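Local structure of chloramphenicol acetyltransferase (Bacteroides thetaiotaomicron, 2I9D) at residues A[90-95]-A[103-108]. The protein probably transfers an acetyl group from acetyl-CoA to a hydroxyl of chloramphenicol. Sequence-based numbering, arbitrary orientation.
Sequences SPIKIK and TRFPYH
Ser90 N donates to Thr103 O over 3.0 Å, the donor lying in the carbonyl plane. The return bond, from Thr103 N to Ser90 O, measures 3.1 Å and is slightly straighter at hydrogen, yet its donor stands 40° out of the plane of the Ser90 carbonyl. Two reciprocal bonds between the same residues, with Ser90 CA and Thr103 CA 5.7 Å apart, define an antiparallel hydrogen-bonded pair. It belongs to the beta hairpin of strands 87-93 and 100-105, the latter an edge strand of the mixed sheet within this chain. The short segments 90-93 and 103-105 run at 116° to each other, far from strictly antiparallel, and Ile92 continues the ladder by backbone bonding to Phe101.

The side chains of Ser90, Ile92 and Phe105 gather on the Thr103 face. Phe105 has CG beside its own backbone N (chi1 -58°), and the far end of its ring reaches the neighbouring strand: CE2 lies 4.0 Å from Ser90 CB, while CZ is 4.0 Å from Ile92 CD1. Both partners approach the ring obliquely. Thr103 adds its methyl, CG2, at 4.2 Å from Ile92 CG1. Ile121 of helix 111-124 also packs on Phe105, and Phe53 of helix 52-66 touches Ser90 and Ile92. The Ser90 hydroxyl, OG, hydrogen-bonds to Leu149 O on strand 146-151, which runs parallel to 87-93.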
# COMPACT_ATOMS: atom_id res chain seq x y z
N SER A 90 -5.02 17.81 -9.96
CA SER A 90 -5.04 17.71 -8.55
C SER A 90 -6.43 18.09 -7.99
O SER A 90 -7.02 19.09 -8.43
CB SER A 90 -3.91 18.56 -7.90
OG SER A 90 -3.93 18.42 -6.48
N PRO A 91 -6.94 17.28 -7.03
CA PRO A 91 -8.20 17.60 -6.34
C PRO A 91 -8.05 18.71 -5.27
O PRO A 91 -7.66 18.45 -4.11
CB PRO A 91 -8.63 16.26 -5.70
CG PRO A 91 -7.36 15.46 -5.55
CD PRO A 91 -6.38 15.97 -6.61
N ILE A 92 -8.39 19.94 -5.65
CA ILE A 92 -8.35 21.07 -4.75
C ILE A 92 -9.55 21.09 -3.81
O ILE A 92 -10.70 21.11 -4.26
CB ILE A 92 -8.17 22.41 -5.53
CG1 ILE A 92 -6.95 22.29 -6.46
CG2 ILE A 92 -8.00 23.59 -4.55
CD1 ILE A 92 -5.59 21.99 -5.71
N LYS A 93 -9.28 21.03 -2.50
CA LYS A 93 -10.34 21.09 -1.50
C LYS A 93 -11.04 22.45 -1.59
O LYS A 93 -10.38 23.48 -1.57
CB LYS A 93 -9.78 20.85 -0.10
CG LYS A 93 -10.84 20.70 1.02
CD LYS A 93 -10.16 20.95 2.36
CE LYS A 93 -10.88 20.27 3.52
NZ LYS A 93 -10.40 20.79 4.82
N ILE A 94 -12.37 22.42 -1.74
CA ILE A 94 -13.18 23.64 -1.89
C ILE A 94 -14.07 23.92 -0.68
O ILE A 94 -14.49 25.06 -0.48
CB ILE A 94 -14.04 23.67 -3.22
CG1 ILE A 94 -15.07 22.53 -3.26
CG2 ILE A 94 -13.15 23.67 -4.46
CD1 ILE A 94 -15.77 22.32 -4.61
N LYS A 95 -14.36 22.90 0.13
CA LYS A 95 -15.21 23.06 1.32
C LYS A 95 -14.62 22.34 2.53
O LYS A 95 -13.87 21.37 2.39
CB LYS A 95 -16.64 22.57 1.05
CG LYS A 95 -17.47 23.56 0.22
CD LYS A 95 -18.87 23.05 -0.09
CE LYS A 95 -19.53 23.96 -1.15
NZ LYS A 95 -20.73 23.32 -1.82
N THR A 103 -8.71 19.91 -10.85
CA THR A 103 -8.35 20.82 -11.94
C THR A 103 -6.92 20.61 -12.46
O THR A 103 -6.11 19.95 -11.81
CB THR A 103 -8.63 22.30 -11.54
OG1 THR A 103 -8.73 23.11 -12.73
CG2 THR A 103 -7.56 22.85 -10.59
N ARG A 104 -6.65 21.17 -13.63
CA ARG A 104 -5.38 20.98 -14.36
C ARG A 104 -4.38 22.14 -14.15
O ARG A 104 -4.77 23.31 -14.20
CB ARG A 104 -5.65 20.79 -15.85
CG ARG A 104 -4.42 20.40 -16.68
CD ARG A 104 -4.81 20.02 -18.14
NE ARG A 104 -3.62 19.79 -18.96
CZ ARG A 104 -3.53 18.91 -19.96
NH1 ARG A 104 -4.55 18.12 -20.29
NH2 ARG A 104 -2.39 18.79 -20.61
N PHE A 105 -3.11 21.79 -13.93
CA PHE A 105 -2.03 22.77 -13.79
C PHE A 105 -0.99 22.46 -14.85
O PHE A 105 -0.46 21.34 -14.90
CB PHE A 105 -1.38 22.72 -12.38
CG PHE A 105 -2.34 22.97 -11.26
CD1 PHE A 105 -2.53 24.27 -10.75
CD2 PHE A 105 -3.10 21.91 -10.72
CE1 PHE A 105 -3.44 24.52 -9.71
CE2 PHE A 105 -4.02 22.15 -9.69
CZ PHE A 105 -4.18 23.45 -9.17
N PRO A 106 -0.70 23.43 -15.73
CA PRO A 106 0.33 23.17 -16.75
C PRO A 106 1.73 23.18 -16.16
O PRO A 106 2.03 23.98 -15.26
CB PRO A 106 0.16 24.35 -17.74
CG PRO A 106 -0.40 25.49 -16.88
CD PRO A 106 -1.31 24.77 -15.87
N TYR A 107 2.58 22.28 -16.63
CA TYR A 107 3.99 22.35 -16.28
C TYR A 107 4.73 23.55 -16.96
O TYR A 107 4.55 23.83 -18.14
CB TYR A 107 4.67 21.03 -16.61
CG TYR A 107 6.15 21.01 -16.28
CD1 TYR A 107 6.61 21.17 -14.97
CD2 TYR A 107 7.09 20.81 -17.29
CE1 TYR A 107 7.95 21.14 -14.68
CE2 TYR A 107 8.44 20.77 -17.01
CZ TYR A 107 8.86 20.94 -15.72
OH TYR A 107 10.22 20.91 -15.47
N HIS A 108 5.55 24.24 -16.17
CA HIS A 108 6.51 25.21 -16.70
C HIS A 108 7.86 24.88 -16.08
O HIS A 108 7.93 24.61 -14.87
CB HIS A 108 6.11 26.65 -16.35
CG HIS A 108 4.78 27.06 -16.88
ND1 HIS A 108 4.53 27.21 -18.23
CD2 HIS A 108 3.62 27.37 -16.25
CE1 HIS A 108 3.27 27.57 -18.41
NE2 HIS A 108 2.70 27.68 -17.23